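Side-chain contacts in CG4930 (Drosophila melanogaster, PDB 3ISM), which inhibits the nuclease EndoG by forming a complex with it, and is probably also a ribonuclease inhibitor: residues D31-Y36 and L92-G97; R72-E77 and E86-L91. The protein carries 1 engineered substitution. All blocks are in the same frame, centred on the assembly; numbering follows the deposited sequence.

Contact 1. Residues D31-Y36 and L92-G97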
loop_
_atom_site.group_PDB
_atom_site.type_symbol
_atom_site.label_atom_id
_atom_site.label_comp_id
_atom_site.label_asym_id
_atom_site.label_seq_id
_atom_site.Cartn_x
_atom_site.Cartn_y
_atom_site.Cartn_z
ATOM N N ASP C 31 -36.965 -4.590 28.242
ATOM C CA ASP C 31 -36.313 -4.824 26.944
ATOM C C ASP C 31 -34.822 -5.102 27.141
ATOM O O ASP C 31 -33.987 -4.236 26.868
ATOM C CB ASP C 31 -36.522 -3.636 25.993
ATOM C CG ASP C 31 -36.237 -3.982 24.523
ATOM O OD1 ASP C 31 -35.631 -5.042 24.224
ATOM O OD2 ASP C 31 -36.612 -3.170 23.653
ATOM N N PRO C 32 -34.484 -6.326 27.591
ATOM C CA PRO C 32 -33.125 -6.694 28.006
ATOM C C PRO C 32 -32.091 -6.518 26.919
ATOM O O PRO C 32 -31.015 -5.969 27.181
ATOM C CB PRO C 32 -33.242 -8.186 28.352
ATOM C CG PRO C 32 -34.690 -8.413 28.598
ATOM C CD PRO C 32 -35.420 -7.459 27.712
ATOM N N VAL C 33 -32.410 -6.991 25.718
ATOM C CA VAL C 33 -31.486 -6.944 24.595
ATOM C C VAL C 33 -31.132 -5.493 24.275
ATOM O O VAL C 33 -29.963 -5.185 24.065
ATOM C CB VAL C 33 -32.067 -7.636 23.341
ATOM C CG1 VAL C 33 -31.048 -7.640 22.189
ATOM C CG2 VAL C 33 -32.502 -9.057 23.666
ATOM N N LYS C 34 -32.133 -4.610 24.260
ATOM C CA LYS C 34 -31.896 -3.174 24.000
ATOM C C LYS C 34 -31.008 -2.502 25.059
ATOM O O LYS C 34 -30.052 -1.806 24.719
ATOM C CB LYS C 34 -33.221 -2.422 23.817
ATOM C CG LYS C 34 -33.149 -0.906 24.024
ATOM C CD LYS C 34 -34.545 -0.273 24.018
ATOM C CE LYS C 34 -34.508 1.147 24.574
ATOM N NZ LYS C 34 -35.729 1.924 24.203
ATOM N N ASP C 35 -31.316 -2.721 26.340
ATOM C CA ASP C 35 -30.453 -2.247 27.438
ATOM C C ASP C 35 -29.016 -2.758 27.285
ATOM O O ASP C 35 -28.059 -2.006 27.482
ATOM C CB ASP C 35 -31.004 -2.686 28.800
ATOM C CG ASP C 35 -32.319 -2.009 29.159
ATOM O OD1 ASP C 35 -32.703 -1.014 28.497
ATOM O OD2 ASP C 35 -32.965 -2.470 30.120
ATOM N N TYR C 36 -28.887 -4.033 26.914
ATOM C CA TYR C 36 -27.594 -4.672 26.714
ATOM C C TYR C 36 -26.825 -4.021 25.558
ATOM O O TYR C 36 -25.666 -3.660 25.714
ATOM C CB TYR C 36 -27.731 -6.195 26.475
ATOM C CG TYR C 36 -26.423 -6.822 26.020
ATOM C CD1 TYR C 36 -25.438 -7.149 26.938
ATOM C CD2 TYR C 36 -26.162 -7.045 24.662
ATOM C CE1 TYR C 36 -24.221 -7.705 26.526
ATOM C CE2 TYR C 36 -24.954 -7.597 24.244
ATOM C CZ TYR C 36 -23.989 -7.922 25.186
ATOM O OH TYR C 36 -22.783 -8.448 24.788
ATOM N N LEU C 92 -29.160 -13.972 25.155
ATOM C CA LEU C 92 -28.067 -14.943 25.113
ATOM C C LEU C 92 -27.347 -14.924 23.765
ATOM O O LEU C 92 -26.119 -14.901 23.713
ATOM C CB LEU C 92 -28.563 -16.357 25.434
ATOM C CG LEU C 92 -27.538 -17.491 25.565
ATOM C CD1 LEU C 92 -26.532 -17.157 26.631
ATOM C CD2 LEU C 92 -28.257 -18.791 25.913
ATOM N N GLU C 93 -28.125 -14.934 22.688
ATOM C CA GLU C 93 -27.590 -14.864 21.339
ATOM C C GLU C 93 -26.754 -13.598 21.083
ATOM O O GLU C 93 -25.633 -13.680 20.600
ATOM C CB GLU C 93 -28.740 -14.938 20.336
ATOM C CG GLU C 93 -28.283 -15.172 18.933
ATOM C CD GLU C 93 -29.255 -16.043 18.140
ATOM O OE1 GLU C 93 -30.480 -16.080 18.465
ATOM O OE2 GLU C 93 -28.773 -16.693 17.190
ATOM N N GLU C 94 -27.314 -12.433 21.401
ATOM C CA GLU C 94 -26.582 -11.167 21.277
ATOM C C GLU C 94 -25.328 -11.156 22.147
ATOM O O GLU C 94 -24.235 -10.802 21.678
ATOM C CB GLU C 94 -27.483 -9.989 21.653
ATOM C CG GLU C 94 -26.863 -8.610 21.434
ATOM C CD GLU C 94 -26.763 -8.213 19.973
ATOM O OE1 GLU C 94 -27.581 -8.683 19.158
ATOM O OE2 GLU C 94 -25.870 -7.410 19.641
ATOM N N TYR C 95 -25.477 -11.559 23.406
ATOM C CA TYR C 95 -24.329 -11.579 24.314
ATOM C C TYR C 95 -23.208 -12.515 23.810
ATOM O O TYR C 95 -22.037 -12.096 23.745
ATOM C CB TYR C 95 -24.736 -11.850 25.762
ATOM C CG TYR C 95 -23.605 -12.346 26.630
ATOM C CD1 TYR C 95 -22.393 -11.665 26.690
ATOM C CD2 TYR C 95 -23.742 -13.503 27.389
ATOM C CE1 TYR C 95 -21.347 -12.141 27.464
ATOM C CE2 TYR C 95 -22.705 -13.965 28.176
ATOM C CZ TYR C 95 -21.517 -13.278 28.208
ATOM O OH TYR C 95 -20.481 -13.714 28.988
ATOM N N ARG C 96 -23.565 -13.746 23.433
ATOM C CA ARG C 96 -22.596 -14.700 22.870
ATOM C C ARG C 96 -21.822 -14.151 21.649
ATOM O O ARG C 96 -20.620 -14.388 21.502
ATOM C CB ARG C 96 -23.304 -15.996 22.459
ATOM C CG ARG C 96 -22.350 -17.084 21.971
ATOM C CD ARG C 96 -23.089 -18.365 21.628
ATOM N NE ARG C 96 -22.166 -19.490 21.473
ATOM C CZ ARG C 96 -21.463 -19.729 20.367
ATOM N NH1 ARG C 96 -21.585 -18.932 19.307
ATOM N NH2 ARG C 96 -20.659 -20.773 20.308
ATOM N N GLY C 97 -22.532 -13.437 20.779
ATOM C CA GLY C 97 -21.937 -12.847 19.584
ATOM C C GLY C 97 -20.828 -11.880 19.937
ATOM O O GLY C 97 -19.809 -11.821 19.258
#

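Contact 2. Residues R72-E77 and E86-L91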
loop_
_atom_site.group_PDB
_atom_site.type_symbol
_atom_site.label_atom_id
_atom_site.label_comp_id
_atom_site.label_asym_id
_atom_site.label_seq_id
_atom_site.Cartn_x
_atom_site.Cartn_y
_atom_site.Cartn_z
ATOM N N ARG C 72 -31.972 -15.131 35.590
ATOM C CA ARG C 72 -33.261 -14.768 36.162
ATOM C C ARG C 72 -34.446 -14.986 35.214
ATOM O O ARG C 72 -35.478 -15.500 35.630
ATOM C CB ARG C 72 -33.219 -13.336 36.705
ATOM C CG ARG C 72 -32.300 -13.227 37.918
ATOM C CD ARG C 72 -32.444 -11.920 38.680
ATOM N NE ARG C 72 -31.935 -10.773 37.935
ATOM C CZ ARG C 72 -32.653 -9.683 37.681
ATOM N NH1 ARG C 72 -33.907 -9.600 38.119
ATOM N NH2 ARG C 72 -32.116 -8.669 37.007
ATOM N N LEU C 73 -34.286 -14.641 33.937
ATOM C CA LEU C 73 -35.382 -14.809 32.975
ATOM C C LEU C 73 -35.776 -16.274 32.834
ATOM O O LEU C 73 -36.945 -16.590 32.655
ATOM C CB LEU C 73 -35.022 -14.223 31.608
ATOM C CG LEU C 73 -35.011 -12.690 31.564
ATOM C CD1 LEU C 73 -34.209 -12.211 30.379
ATOM C CD2 LEU C 73 -36.419 -12.105 31.547
ATOM N N LEU C 74 -34.785 -17.154 32.950
ATOM C CA LEU C 74 -34.988 -18.587 32.793
ATOM C C LEU C 74 -35.493 -19.287 34.054
ATOM O O LEU C 74 -36.305 -20.199 33.951
ATOM C CB LEU C 74 -33.694 -19.252 32.316
ATOM C CG LEU C 74 -33.280 -18.971 30.872
ATOM C CD1 LEU C 74 -31.855 -19.468 30.585
ATOM C CD2 LEU C 74 -34.271 -19.584 29.896
ATOM N N PHE C 75 -35.041 -18.847 35.234
ATOM C CA PHE C 75 -35.263 -19.616 36.463
ATOM C C PHE C 75 -36.058 -18.941 37.588
ATOM O O PHE C 75 -36.506 -19.627 38.503
ATOM C CB PHE C 75 -33.922 -20.135 37.026
ATOM C CG PHE C 75 -33.070 -20.858 36.007
ATOM C CD1 PHE C 75 -33.538 -22.003 35.376
ATOM C CD2 PHE C 75 -31.804 -20.392 35.683
ATOM C CE1 PHE C 75 -32.760 -22.667 34.436
ATOM C CE2 PHE C 75 -31.022 -21.044 34.734
ATOM C CZ PHE C 75 -31.501 -22.181 34.117
ATOM N N ASP C 76 -36.215 -17.617 37.531
ATOM C CA ASP C 76 -36.908 -16.850 38.584
ATOM C C ASP C 76 -38.336 -17.266 38.902
ATOM O O ASP C 76 -38.802 -17.017 40.013
ATOM C CB ASP C 76 -36.915 -15.346 38.277
ATOM C CG ASP C 76 -35.873 -14.574 39.079
ATOM O OD1 ASP C 76 -35.072 -15.220 39.795
ATOM O OD2 ASP C 76 -35.860 -13.315 39.002
ATOM N N GLU C 77 -39.037 -17.869 37.940
ATOM C CA GLU C 77 -40.459 -18.240 38.119
ATOM C C GLU C 77 -41.432 -17.052 38.230
ATOM O O GLU C 77 -42.589 -17.226 38.584
ATOM C CB GLU C 77 -40.662 -19.221 39.292
ATOM C CG GLU C 77 -39.751 -20.457 39.229
ATOM C CD GLU C 77 -40.215 -21.621 40.102
ATOM O OE1 GLU C 77 -40.835 -21.397 41.164
ATOM O OE2 GLU C 77 -39.930 -22.773 39.715
ATOM N N GLU C 86 -38.125 -16.388 25.748
ATOM C CA GLU C 86 -37.802 -15.673 24.516
ATOM C C GLU C 86 -36.819 -14.525 24.757
ATOM O O GLU C 86 -35.849 -14.352 24.015
ATOM C CB GLU C 86 -39.080 -15.170 23.817
ATOM C CG GLU C 86 -38.827 -14.449 22.496
ATOM C CD GLU C 86 -37.969 -15.250 21.519
ATOM O OE1 GLU C 86 -37.835 -16.484 21.685
ATOM O OE2 GLU C 86 -37.453 -14.646 20.547
ATOM N N LYS C 87 -37.062 -13.750 25.805
ATOM C CA LYS C 87 -36.141 -12.679 26.197
ATOM C C LYS C 87 -34.723 -13.214 26.486
ATOM O O LYS C 87 -33.727 -12.642 26.037
ATOM C CB LYS C 87 -36.697 -11.921 27.414
ATOM C CG LYS C 87 -37.808 -10.954 27.066
ATOM C CD LYS C 87 -38.398 -10.304 28.304
ATOM C CE LYS C 87 -39.454 -9.273 27.927
ATOM N NZ LYS C 87 -40.191 -8.809 29.123
ATOM N N ALA C 88 -34.644 -14.325 27.212
ATOM C CA ALA C 88 -33.361 -14.941 27.541
ATOM C C ALA C 88 -32.620 -15.434 26.309
ATOM O O ALA C 88 -31.419 -15.226 26.177
ATOM C CB ALA C 88 -33.557 -16.068 28.521
ATOM N N SER C 89 -33.353 -16.061 25.399
ATOM C CA SER C 89 -32.814 -16.566 24.135
ATOM C C SER C 89 -32.176 -15.438 23.295
ATOM O O SER C 89 -31.017 -15.533 22.868
ATOM C CB SER C 89 -33.949 -17.264 23.374
ATOM O OG SER C 89 -33.543 -17.695 22.089
ATOM N N GLN C 90 -32.934 -14.360 23.094
ATOM C CA GLN C 90 -32.450 -13.206 22.342
ATOM C C GLN C 90 -31.243 -12.521 22.978
ATOM O O GLN C 90 -30.295 -12.183 22.283
ATOM C CB GLN C 90 -33.574 -12.190 22.149
ATOM C CG GLN C 90 -34.699 -12.666 21.246
ATOM C CD GLN C 90 -35.724 -11.584 20.975
ATOM O OE1 GLN C 90 -35.395 -10.396 20.944
ATOM N NE2 GLN C 90 -36.979 -11.989 20.753
ATOM N N LEU C 91 -31.286 -12.303 24.289
ATOM C CA LEU C 91 -30.139 -11.732 25.018
ATOM C C LEU C 91 -28.930 -12.675 24.963
ATOM O O LEU C 91 -27.808 -12.226 24.715
ATOM C CB LEU C 91 -30.494 -11.371 26.477
ATOM C CG LEU C 91 -29.372 -10.754 27.354
ATOM C CD1 LEU C 91 -28.780 -9.523 26.714
ATOM C CD2 LEU C 91 -29.875 -10.416 28.752
#

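Contact 1. Residues D31-Y36 and L92-G97
Tyr36 overlaps Glu94 CG and the CA and CB of Tyr95 with the outer part of its ring. Glu94 CG approaches the ring obliquely, 3.5 Å from Tyr36 CE2. Tyr36 OH lies 3.5 Å from Tyr95 CA. The same Tyr36 OH sits at the edge of the Tyr95 ring, in its plane, 3.8 Å from Tyr95 CD1. The two tyrosine side chains cross at about a right angle. Tyr36 CG is anti to the backbone N (chi1 170°), and the ring reaches across to helix 81-102. There OH finds a hydrogen-bond partner in Asp98, just past the segment. The contact joins helix 32-43 to helix 81-102 in an all-helical region that belongs to the Ku C-terminal-domain-like family. The axes of the short helical pieces 32-36 and 92-97 are 24° apart in direction and 10.2 Å apart at closest approach. Val33 CG1 adds a looser contact, 4.3 Å from Glu94 CB. Replacing Tyr36 with an alanine is likely to open a gap beside Glu94 CG and Tyr95 CA and to leave Asp98 without its phenol partner. The Glu94 chain bends at chi2 (73°), and its carboxylate forms a salt bridge with Arg94 of the CG8862 chain. Tyr95 OH is hydrogen-bonded to Arg67 on helix 52-75.

Contact 2. Residues R72-E77 and E86-L91
This is a small apolar contact between neighbouring helices, at the C-terminal end of helix 52-75 and the earlier part of helix 81-102. No hydrogen bond crosses it. Leu73 and Leu74 supply one side, Lys87 and Ala88 the other. The backbones come near at Leu73 and Ala88, whose CA atoms are 5.8 Å apart. The small Ala88 methyl is consistent with this close approach. That methyl touches both leucines. Ala88 CB lies 3.7 Å from Leu74 CG and 3.9 Å from Leu73 CB. Leu74 CD2 also reaches it. Leu73 goes further across with its branch end. Leu73 CD1 packs 3.8 Å from Ala88 N and 3.9 Å from Lys87 CB. The Leu73 and Lys87 side chains cross at about a right angle. Lys87 offers its CB to the leucine, while the rest of its chain leads away. With CG anti to the carbonyl carbon (chi1 -77°) and an extended chain beyond, NZ reaches the carbonyl oxygen of Leu29, where it is hydrogen-bonded. The Leu73 side chain also touches Leu29. Leu74 also packs on Leu114 of helix 104-120 and Phe126 of helix 124-132. A short connection links the two helices, so the pair forms a helical hairpin within an all-helical, Ku C-terminal-like domain.

Overall arrangement
From the N terminus, the chain enters helix 32-43 and then helix 52-75. A short turn leads into helix 81-102. Contact 2 closes the small loop at this turn, with 8 residues between its segments. Contact 1 closes a larger loop of 55 residues, and contact 2 falls within it. Both use helix 81-102, contact 2 first and contact 1 next along it. Their centres are 11 Å apart. They touch where Leu91 and Gln90 meet helix 32-43; Leu91 CD1 lies 3.5 Å from Tyr36 CB, and Gln90 packs on Val33. Together they tie helices 32-43 and 52-75 to helix 81-102 within the Ku C-terminal-domain-like part of the chain.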